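PDB 2CVH: DNA repair and recombination protein RadB from Thermococcus kodakarensis, which probably takes part in DNA repair and homologous recombination as a RecA-like protein that binds DNA and has very weak ATPase activity. Local coordinates for residues 10-14 with 195-201; 46-52 with 79-85; 91-96 with 133-138. Residue numbers count along the deposited sequence, not the author numbering.

Interaction 1: residues 10-14 with 195-201; sequences DSLLG and LERHRFR
Helix 7-12 runs through Ser11 and Leu12 with helical backbone angles. Ser11 O lies over one face of the Arg201 guanidinium, too poorly angled to bond. Leu12 (chi1 t, chi2 p) sets CD1 3.8 Å from Leu195 CB, and their CA atoms are 7.2 Å apart; its carbonyl O accepts a 3.0 Å hydrogen bond from Arg201 NE, nearly in the guanidinium plane. Leu13 (m, t) places CD2 3.9 Å from Leu195 CD1 and 4.2 Å from His198 CD2. Gly14, at phi 77° and psi 13°, closes the helix in a Schellman motif, its CA 6.5 Å from Arg201 CA; a CB here would jam against Leu13 O, which alone calls for glycine, and clash with Phe200 CZ. Strand 190-197, with a classic beta bulge (Glu196 and Arg197 facing Ile179 of strand 178-184), leads into a turn where His198 ND1 accepts both Phe200 N and Arg201 N at 3.2 Å. Arg201 thus takes up a carbonyl at the helix C terminus, where backbone acceptors lack helical donors, while Leu12 and Leu13 pack against Leu195.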
loop_
_atom_site.group_PDB
_atom_site.type_symbol
_atom_site.label_atom_id
_atom_site.label_comp_id
_atom_site.label_asym_id
_atom_site.label_seq_id
_atom_site.Cartn_x
_atom_site.Cartn_y
_atom_site.Cartn_z
ATOM N N ASP A 10 -2.911 -14.075 1.145
ATOM C CA ASP A 10 -2.522 -14.607 -0.153
ATOM C C ASP A 10 -3.670 -15.372 -0.771
ATOM O O ASP A 10 -3.836 -15.328 -1.980
ATOM C CB ASP A 10 -1.287 -15.522 -0.046
ATOM C CG ASP A 10 0.018 -14.743 0.137
ATOM O OD1 ASP A 10 0.004 -13.493 0.068
ATOM O OD2 ASP A 10 1.058 -15.386 0.388
ATOM N N SER A 11 -4.418 -16.114 0.054
ATOM C CA SER A 11 -5.595 -16.872 -0.396
ATOM C C SER A 11 -6.627 -15.877 -0.918
ATOM O O SER A 11 -7.152 -16.035 -2.017
ATOM C CB SER A 11 -6.225 -17.669 0.758
ATOM O OG SER A 11 -5.385 -18.725 1.157
ATOM N N LEU A 12 -6.932 -14.866 -0.114
ATOM C CA LEU A 12 -7.864 -13.825 -0.507
ATOM C C LEU A 12 -7.453 -13.159 -1.851
ATOM O O LEU A 12 -8.286 -12.911 -2.730
ATOM C CB LEU A 12 -7.905 -12.755 0.575
ATOM C CG LEU A 12 -8.863 -11.596 0.303
ATOM C CD1 LEU A 12 -10.256 -12.127 0.298
ATOM C CD2 LEU A 12 -8.706 -10.458 1.308
ATOM N N LEU A 13 -6.164 -12.868 -1.993
ATOM C CA LEU A 13 -5.641 -12.191 -3.172
ATOM C C LEU A 13 -5.232 -13.052 -4.368
ATOM O O LEU A 13 -4.702 -12.520 -5.339
ATOM C CB LEU A 13 -4.448 -11.308 -2.763
ATOM C CG LEU A 13 -4.708 -10.086 -1.902
ATOM C CD1 LEU A 13 -3.397 -9.577 -1.334
ATOM C CD2 LEU A 13 -5.435 -9.022 -2.733
ATOM N N GLY A 14 -5.419 -14.363 -4.302
ATOM C CA GLY A 14 -5.013 -15.182 -5.418
ATOM C C GLY A 14 -3.507 -15.402 -5.456
ATOM O O GLY A 14 -2.981 -15.844 -6.478
ATOM N N LEU A 195 -11.580 -7.710 0.612
ATOM C CA LEU A 195 -11.273 -7.506 -0.808
ATOM C C LEU A 195 -12.503 -6.860 -1.442
ATOM O O LEU A 195 -13.424 -7.547 -1.879
ATOM C CB LEU A 195 -11.009 -8.845 -1.488
ATOM C CG LEU A 195 -10.425 -8.765 -2.891
ATOM C CD1 LEU A 195 -9.147 -7.920 -2.900
ATOM C CD2 LEU A 195 -10.151 -10.141 -3.379
ATOM N N GLU A 196 -12.517 -5.538 -1.459
ATOM C CA GLU A 196 -13.638 -4.792 -2.002
ATOM C C GLU A 196 -13.658 -4.734 -3.507
ATOM O O GLU A 196 -14.707 -4.532 -4.123
ATOM C CB GLU A 196 -13.607 -3.378 -1.465
ATOM C CG GLU A 196 -13.545 -3.366 0.005
ATOM C CD GLU A 196 -13.928 -2.049 0.537
ATOM O OE1 GLU A 196 -13.377 -1.042 0.044
ATOM O OE2 GLU A 196 -14.812 -2.025 1.415
ATOM N N ARG A 197 -12.494 -4.897 -4.108
ATOM C CA ARG A 197 -12.428 -4.829 -5.533
ATOM C C ARG A 197 -11.232 -5.600 -5.997
ATOM O O ARG A 197 -10.139 -5.517 -5.417
ATOM C CB ARG A 197 -12.339 -3.367 -5.967
ATOM C CG ARG A 197 -12.326 -3.187 -7.470
ATOM C CD ARG A 197 -13.147 -1.987 -7.862
ATOM N NE ARG A 197 -12.390 -0.748 -7.862
ATOM C CZ ARG A 197 -12.921 0.452 -7.642
ATOM N NH1 ARG A 197 -14.215 0.596 -7.389
ATOM N NH2 ARG A 197 -12.161 1.520 -7.731
ATOM N N HIS A 198 -11.458 -6.428 -7.000
ATOM C CA HIS A 198 -10.378 -7.194 -7.551
ATOM C C HIS A 198 -10.770 -7.568 -8.941
ATOM O O HIS A 198 -11.952 -7.609 -9.285
ATOM C CB HIS A 198 -10.097 -8.440 -6.739
ATOM C CG HIS A 198 -8.725 -8.996 -6.958
ATOM N ND1 HIS A 198 -8.452 -9.976 -7.891
ATOM C CD2 HIS A 198 -7.548 -8.708 -6.354
ATOM C CE1 HIS A 198 -7.168 -10.274 -7.850
ATOM N NE2 HIS A 198 -6.597 -9.518 -6.928
ATOM N N ARG A 199 -9.765 -7.902 -9.722
ATOM C CA ARG A 199 -9.970 -8.237 -11.107
ATOM C C ARG A 199 -10.519 -9.620 -11.383
ATOM O O ARG A 199 -11.241 -9.807 -12.359
ATOM C CB ARG A 199 -8.669 -7.997 -11.869
ATOM C CG ARG A 199 -8.257 -6.525 -11.870
ATOM C CD ARG A 199 -6.889 -6.320 -11.254
ATOM N NE ARG A 199 -5.893 -7.198 -11.855
ATOM C CZ ARG A 199 -5.278 -8.178 -11.209
ATOM N NH1 ARG A 199 -5.555 -8.405 -9.928
ATOM N NH2 ARG A 199 -4.396 -8.935 -11.852
ATOM N N PHE A 200 -10.164 -10.595 -10.557
ATOM C CA PHE A 200 -10.646 -11.944 -10.800
ATOM C C PHE A 200 -11.062 -12.695 -9.541
ATOM O O PHE A 200 -11.850 -13.628 -9.616
ATOM C CB PHE A 200 -9.611 -12.748 -11.605
ATOM C CG PHE A 200 -8.352 -13.081 -10.835
ATOM C CD1 PHE A 200 -8.248 -14.282 -10.128
ATOM C CD2 PHE A 200 -7.286 -12.182 -10.782
ATOM C CE1 PHE A 200 -7.106 -14.581 -9.374
ATOM C CE2 PHE A 200 -6.139 -12.479 -10.026
ATOM C CZ PHE A 200 -6.053 -13.677 -9.321
ATOM N N ARG A 201 -10.526 -12.306 -8.389
ATOM C CA ARG A 201 -10.861 -12.972 -7.134
ATOM C C ARG A 201 -12.225 -12.497 -6.678
ATOM O O ARG A 201 -12.558 -11.318 -6.869
ATOM C CB ARG A 201 -9.846 -12.602 -6.044
ATOM C CG ARG A 201 -8.499 -13.340 -6.109
ATOM C CD ARG A 201 -8.687 -14.807 -5.846
ATOM N NE ARG A 201 -9.243 -15.054 -4.521
ATOM C CZ ARG A 201 -9.884 -16.164 -4.164
ATOM N NH1 ARG A 201 -10.074 -17.148 -5.035
ATOM N NH2 ARG A 201 -10.269 -16.319 -2.900
#

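Interaction 2: residues 46-52 with 79-85; sequences KKVAYVD and RFILFTP
Aromatic and aliphatic side chains fill both faces of a parallel strand pair, 47-52 with 80-83. On one face, Val48 (chi1 t) lies over the ring of Phe80, with Val48 CG1 4.0 Å from Phe80 CE2, and the ring edge of Phe80 meets Tyr50 (chi1 t), CE2 to Tyr50 CD2 being 3.9 Å. Tyr50 CB touches Leu82 CD2 at 3.8 Å. The other face carries Ala49, Val51, Ile81 and Phe83: the Phe83 ring (chi1 m) brings CE1 to 4.2 Å from Ala49 CB and CD1 to 4.3 Å from Val51 CG2, while Val51 CG1 reaches Pro85 CG at 3.8 Å.

The strand axes approach to 4.7 Å and cross at -27°, the twist of a parallel sheet. Val48 pairs with Phe80, Ala49 with Ile81, Tyr50 with Leu82 and Val51 with Phe83, at CA separations of 4.7 to 5.0 Å. Hydrogen bonds run from Val48 N to Arg79 O (3.0 Å), Ile81 N to Val48 O (2.8 Å), Tyr50 N to Ile81 O (2.8 Å), Phe83 N to Tyr50 O (2.9 Å) and Asp52 N to Phe83 O (2.8 Å). At the N-terminal end, Arg79 NH1 makes a weak 3.3 Å bond to Lys46 O; its NH2 bonds to Leu42 O. At the C-terminal end of 47-52, Asp52 turns its carboxylate to the amides of Gly56 and Phe57.

Strand 80-83 is an edge strand of the RecA-like sheet; 47-52 separates it from 106-112. Helix 33-44, whose first residues belong to the predicted ATP-binding P-loop, packs through Thr34 on Tyr50 and Leu38 on Phe80, and helix 90-101 against Val51 and Phe83.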
loop_
_atom_site.group_PDB
_atom_site.type_symbol
_atom_site.label_atom_id
_atom_site.label_comp_id
_atom_site.label_asym_id
_atom_site.label_seq_id
_atom_site.Cartn_x
_atom_site.Cartn_y
_atom_site.Cartn_z
ATOM N N LYS A 46 13.908 -7.946 -3.295
ATOM C CA LYS A 46 14.506 -6.984 -4.201
ATOM C C LYS A 46 14.210 -5.595 -3.702
ATOM O O LYS A 46 13.626 -5.427 -2.635
ATOM C CB LYS A 46 13.960 -7.183 -5.616
ATOM C CG LYS A 46 13.996 -8.641 -6.040
ATOM C CD LYS A 46 13.293 -8.870 -7.356
ATOM C CE LYS A 46 12.983 -10.348 -7.520
ATOM N NZ LYS A 46 12.181 -10.886 -6.374
ATOM N N LYS A 47 14.620 -4.591 -4.460
ATOM C CA LYS A 47 14.394 -3.221 -4.036
ATOM C C LYS A 47 12.922 -2.836 -3.973
ATOM O O LYS A 47 12.076 -3.378 -4.692
ATOM C CB LYS A 47 15.179 -2.247 -4.918
ATOM C CG LYS A 47 16.699 -2.389 -4.803
ATOM C CD LYS A 47 17.388 -1.632 -5.938
ATOM C CE LYS A 47 18.889 -1.455 -5.704
ATOM N NZ LYS A 47 19.343 -0.107 -6.180
ATOM N N VAL A 48 12.631 -1.888 -3.097
ATOM C CA VAL A 48 11.292 -1.404 -2.907
ATOM C C VAL A 48 11.406 0.092 -2.900
ATOM O O VAL A 48 12.172 0.636 -2.093
ATOM C CB VAL A 48 10.749 -1.810 -1.525
ATOM C CG1 VAL A 48 9.379 -1.177 -1.273
ATOM C CG2 VAL A 48 10.669 -3.287 -1.415
ATOM N N ALA A 49 10.683 0.753 -3.808
ATOM C CA ALA A 49 10.675 2.215 -3.857
ATOM C C ALA A 49 9.567 2.552 -2.879
ATOM O O ALA A 49 8.433 2.129 -3.070
ATOM C CB ALA A 49 10.322 2.721 -5.263
ATOM N N TYR A 50 9.876 3.311 -1.842
ATOM C CA TYR A 50 8.887 3.621 -0.844
ATOM C C TYR A 50 8.752 5.126 -0.695
ATOM O O TYR A 50 9.646 5.801 -0.204
ATOM C CB TYR A 50 9.292 2.930 0.474
ATOM C CG TYR A 50 8.169 2.733 1.473
ATOM C CD1 TYR A 50 7.528 3.840 2.065
ATOM C CD2 TYR A 50 7.754 1.444 1.843
ATOM C CE1 TYR A 50 6.492 3.674 3.001
ATOM C CE2 TYR A 50 6.723 1.262 2.783
ATOM C CZ TYR A 50 6.093 2.385 3.354
ATOM O OH TYR A 50 5.043 2.227 4.246
ATOM N N VAL A 51 7.650 5.661 -1.198
ATOM C CA VAL A 51 7.384 7.093 -1.122
ATOM C C VAL A 51 6.605 7.297 0.163
ATOM O O VAL A 51 5.416 6.968 0.248
ATOM C CB VAL A 51 6.577 7.579 -2.345
ATOM C CG1 VAL A 51 6.331 9.068 -2.248
ATOM C CG2 VAL A 51 7.339 7.241 -3.638
ATOM N N ASP A 52 7.306 7.780 1.180
ATOM C CA ASP A 52 6.714 7.975 2.480
ATOM C C ASP A 52 6.440 9.410 2.789
ATOM O O ASP A 52 7.273 10.101 3.367
ATOM C CB ASP A 52 7.603 7.377 3.560
ATOM C CG ASP A 52 6.882 7.225 4.890
ATOM O OD1 ASP A 52 5.635 7.358 4.955
ATOM O OD2 ASP A 52 7.563 6.958 5.886
ATOM N N ARG A 79 17.343 -2.606 1.167
ATOM C CA ARG A 79 16.530 -2.738 -0.028
ATOM C C ARG A 79 15.430 -1.700 -0.128
ATOM O O ARG A 79 14.872 -1.496 -1.193
ATOM C CB ARG A 79 15.979 -4.148 -0.161
ATOM C CG ARG A 79 17.002 -5.112 -0.729
ATOM C CD ARG A 79 16.463 -6.510 -0.908
ATOM N NE ARG A 79 16.204 -7.214 0.348
ATOM C CZ ARG A 79 15.002 -7.344 0.924
ATOM N NH1 ARG A 79 13.901 -6.806 0.375
ATOM N NH2 ARG A 79 14.890 -8.066 2.038
ATOM N N PHE A 80 15.188 -0.976 0.954
ATOM C CA PHE A 80 14.139 0.020 0.968
ATOM C C PHE A 80 14.657 1.364 0.546
ATOM O O PHE A 80 15.338 2.051 1.309
ATOM C CB PHE A 80 13.465 0.096 2.353
ATOM C CG PHE A 80 12.386 -0.963 2.570
ATOM C CD1 PHE A 80 12.721 -2.293 2.820
ATOM C CD2 PHE A 80 11.043 -0.632 2.488
ATOM C CE1 PHE A 80 11.730 -3.269 2.976
ATOM C CE2 PHE A 80 10.056 -1.601 2.649
ATOM C CZ PHE A 80 10.403 -2.916 2.889
ATOM N N ILE A 81 14.334 1.727 -0.691
ATOM C CA ILE A 81 14.734 3.002 -1.266
ATOM C C ILE A 81 13.661 4.027 -0.870
ATOM O O ILE A 81 12.581 4.068 -1.467
ATOM C CB ILE A 81 14.827 2.898 -2.789
ATOM C CG1 ILE A 81 15.656 1.683 -3.188
ATOM C CG2 ILE A 81 15.386 4.187 -3.361
ATOM C CD1 ILE A 81 16.962 1.539 -2.442
ATOM N N LEU A 82 13.973 4.880 0.103
ATOM C CA LEU A 82 13.012 5.837 0.612
ATOM C C LEU A 82 12.976 7.182 -0.023
ATOM O O LEU A 82 13.992 7.704 -0.452
ATOM C CB LEU A 82 13.216 6.022 2.109
ATOM C CG LEU A 82 13.151 4.768 3.000
ATOM C CD1 LEU A 82 13.732 5.075 4.388
ATOM C CD2 LEU A 82 11.721 4.282 3.113
ATOM N N PHE A 83 11.794 7.781 0.008
ATOM C CA PHE A 83 11.549 9.116 -0.534
ATOM C C PHE A 83 10.658 9.788 0.477
ATOM O O PHE A 83 9.620 9.250 0.846
ATOM C CB PHE A 83 10.836 9.054 -1.895
ATOM C CG PHE A 83 11.606 8.307 -2.946
ATOM C CD1 PHE A 83 11.533 6.925 -3.026
ATOM C CD2 PHE A 83 12.414 8.987 -3.844
ATOM C CE1 PHE A 83 12.251 6.217 -3.980
ATOM C CE2 PHE A 83 13.143 8.289 -4.809
ATOM C CZ PHE A 83 13.060 6.900 -4.878
ATOM N N THR A 84 11.033 10.980 0.908
ATOM C CA THR A 84 10.263 11.666 1.927
ATOM C C THR A 84 9.708 13.011 1.476
ATOM O O THR A 84 10.008 14.039 2.076
ATOM C CB THR A 84 11.143 11.849 3.187
ATOM O OG1 THR A 84 12.445 12.292 2.781
ATOM C CG2 THR A 84 11.300 10.534 3.948
ATOM N N PRO A 85 8.838 13.017 0.449
ATOM C CA PRO A 85 8.252 14.260 -0.059
ATOM C C PRO A 85 7.502 14.993 1.043
ATOM O O PRO A 85 7.290 16.208 0.968
ATOM C CB PRO A 85 7.306 13.758 -1.147
ATOM C CG PRO A 85 6.866 12.438 -0.617
ATOM C CD PRO A 85 8.179 11.854 -0.168
#

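Interaction 3: residues 91-96 with 133-138; sequences QRRVIG and RQLQVL
Helices 90-101 and 128-145 run in the same direction, their axes over 91-96 and 133-138 approaching to 9.7 Å and crossing at 17°. Closest CA pairs are Arg92 with Gln134 at 6.0 Å and Gly96 with Val137 at 6.9 Å. Ile95 (m, t) points into the gap, its CG2 3.8 Å from CG1 of Val137 (chi1 t) and 4.0 Å from CD2 of Leu138 (m, t). One turn earlier, Arg92, with chi1 t and chi2 near 105°, folds its guanidinium across the partner helix: NE lies 3.2 Å from Gln134 CG and 3.6 Å from Arg133 CB, and NH2 3.0 Å from Val137 CG2. Extended Gln134 (m, t) brings OE1 to 3.4 Å from Ile95 CD1 and 3.1 Å from NE2 of Gln91 (chi1 off-well at -135°), where poor angles preclude a hydrogen bond; Gln134 NE2 bonds to Glu130 O. No hydrogen bond joins the segments. Such nearly parallel helices covering the parallel part of the central sheet are typical of the RecA-like core.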
loop_
_atom_site.group_PDB
_atom_site.type_symbol
_atom_site.label_atom_id
_atom_site.label_comp_id
_atom_site.label_asym_id
_atom_site.label_seq_id
_atom_site.Cartn_x
_atom_site.Cartn_y
_atom_site.Cartn_z
ATOM N N GLN A 91 5.884 15.550 -3.894
ATOM C CA GLN A 91 5.200 14.260 -4.030
ATOM C C GLN A 91 5.106 13.895 -5.520
ATOM O O GLN A 91 5.717 12.928 -5.972
ATOM C CB GLN A 91 3.798 14.363 -3.413
ATOM C CG GLN A 91 3.375 13.200 -2.514
ATOM C CD GLN A 91 2.988 11.942 -3.282
ATOM O OE1 GLN A 91 3.800 11.355 -3.999
ATOM N NE2 GLN A 91 1.754 11.504 -3.107
ATOM N N ARG A 92 4.373 14.701 -6.284
ATOM C CA ARG A 92 4.229 14.478 -7.721
ATOM C C ARG A 92 5.613 14.458 -8.395
ATOM O O ARG A 92 5.831 13.725 -9.360
ATOM C CB ARG A 92 3.330 15.570 -8.330
ATOM C CG ARG A 92 3.463 15.796 -9.849
ATOM C CD ARG A 92 2.293 15.239 -10.681
ATOM N NE ARG A 92 2.295 13.783 -10.741
ATOM C CZ ARG A 92 3.227 13.059 -11.348
ATOM N NH1 ARG A 92 4.234 13.651 -11.973
ATOM N NH2 ARG A 92 3.200 11.742 -11.254
ATOM N N ARG A 93 6.552 15.234 -7.855
ATOM C CA ARG A 93 7.915 15.298 -8.393
ATOM C C ARG A 93 8.651 13.985 -8.144
ATOM O O ARG A 93 9.393 13.490 -9.004
ATOM C CB ARG A 93 8.687 16.448 -7.747
ATOM C CG ARG A 93 7.869 17.715 -7.623
ATOM C CD ARG A 93 8.643 18.819 -6.920
ATOM N NE ARG A 93 7.759 19.901 -6.487
ATOM C CZ ARG A 93 7.917 20.602 -5.369
ATOM N NH1 ARG A 93 8.929 20.346 -4.544
ATOM N NH2 ARG A 93 7.064 21.572 -5.085
ATOM N N VAL A 94 8.410 13.424 -6.962
ATOM C CA VAL A 94 9.004 12.167 -6.522
ATOM C C VAL A 94 8.436 11.042 -7.374
ATOM O O VAL A 94 9.175 10.183 -7.856
ATOM C CB VAL A 94 8.679 11.898 -5.022
ATOM C CG1 VAL A 94 8.919 10.433 -4.663
ATOM C CG2 VAL A 94 9.513 12.819 -4.136
ATOM N N ILE A 95 7.118 11.060 -7.563
ATOM C CA ILE A 95 6.463 10.037 -8.363
ATOM C C ILE A 95 6.969 10.157 -9.790
ATOM O O ILE A 95 7.281 9.156 -10.433
ATOM C CB ILE A 95 4.941 10.145 -8.258
ATOM C CG1 ILE A 95 4.517 9.750 -6.839
ATOM C CG2 ILE A 95 4.281 9.232 -9.262
ATOM C CD1 ILE A 95 3.059 9.845 -6.582
ATOM N N GLY A 96 7.144 11.398 -10.239
ATOM C CA GLY A 96 7.669 11.631 -11.566
ATOM C C GLY A 96 9.077 11.069 -11.641
ATOM O O GLY A 96 9.405 10.330 -12.576
ATOM N N ARG A 133 -2.814 12.475 -12.236
ATOM C CA ARG A 133 -1.489 12.582 -12.849
ATOM C C ARG A 133 -0.607 11.504 -12.217
ATOM O O ARG A 133 -0.015 10.668 -12.902
ATOM C CB ARG A 133 -0.871 13.948 -12.511
ATOM C CG ARG A 133 -0.199 14.676 -13.673
ATOM C CD ARG A 133 -1.235 15.420 -14.516
ATOM N NE ARG A 133 -1.811 16.567 -13.812
ATOM C CZ ARG A 133 -2.819 17.300 -14.273
ATOM N NH1 ARG A 133 -3.380 17.011 -15.442
ATOM N NH2 ARG A 133 -3.243 18.350 -13.584
ATOM N N GLN A 134 -0.546 11.546 -10.890
ATOM C CA GLN A 134 0.234 10.615 -10.085
ATOM C C GLN A 134 -0.175 9.161 -10.278
ATOM O O GLN A 134 0.660 8.305 -10.548
ATOM C CB GLN A 134 0.119 11.013 -8.614
ATOM C CG GLN A 134 0.745 12.372 -8.343
ATOM C CD GLN A 134 0.473 12.913 -6.955
ATOM O OE1 GLN A 134 0.905 12.341 -5.953
ATOM N NE2 GLN A 134 -0.234 14.039 -6.891
ATOM N N LEU A 135 -1.467 8.888 -10.154
ATOM C CA LEU A 135 -1.965 7.535 -10.308
ATOM C C LEU A 135 -1.590 7.003 -11.678
ATOM O O LEU A 135 -1.095 5.880 -11.802
ATOM C CB LEU A 135 -3.477 7.483 -10.061
ATOM C CG LEU A 135 -3.903 7.698 -8.596
ATOM C CD1 LEU A 135 -5.421 7.701 -8.482
ATOM C CD2 LEU A 135 -3.314 6.611 -7.678
ATOM N N GLN A 136 -1.747 7.833 -12.703
ATOM C CA GLN A 136 -1.390 7.414 -14.050
ATOM C C GLN A 136 0.101 7.124 -14.164
ATOM O O GLN A 136 0.486 6.143 -14.807
ATOM C CB GLN A 136 -1.827 8.443 -15.095
ATOM C CG GLN A 136 -3.248 8.211 -15.590
ATOM C CD GLN A 136 -3.519 6.740 -15.908
ATOM O OE1 GLN A 136 -4.383 6.111 -15.288
ATOM N NE2 GLN A 136 -2.769 6.183 -16.864
ATOM N N VAL A 137 0.938 7.968 -13.559
ATOM C CA VAL A 137 2.377 7.725 -13.597
ATOM C C VAL A 137 2.673 6.400 -12.884
ATOM O O VAL A 137 3.420 5.563 -13.397
ATOM C CB VAL A 137 3.180 8.892 -12.967
ATOM C CG1 VAL A 137 4.690 8.577 -12.957
ATOM C CG2 VAL A 137 2.928 10.161 -13.758
ATOM N N LEU A 138 2.002 6.156 -11.764
ATOM C CA LEU A 138 2.211 4.910 -11.023
ATOM C C LEU A 138 1.767 3.694 -11.840
ATOM O O LEU A 138 2.454 2.661 -11.842
ATOM C CB LEU A 138 1.491 4.956 -9.660
ATOM C CG LEU A 138 2.128 5.951 -8.678
ATOM C CD1 LEU A 138 1.242 6.187 -7.459
ATOM C CD2 LEU A 138 3.536 5.470 -8.274
#

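From the N terminus, helix 7-12 enters first, and interaction 1 closes the longest loop, returning to it only at strand 190-197; the other two contacts are nested inside that loop. Interaction 2 is the first to close, joining strand 47-52 to edge strand 80-83 after an excursion with two helices. The chain then passes directly into helix 90-101, and interaction 3, in series with interaction 2, joins that helix to 128-145. Interactions 2 and 3 touch, Phe83 CB meeting Val94 CG1 at 3.6 Å, so helix 90-101 packs on the strand pair and also on helix 128-145. Interaction 1, its centre about 25 Å from each of the other two centres, serves the antiparallel part of the same sheet.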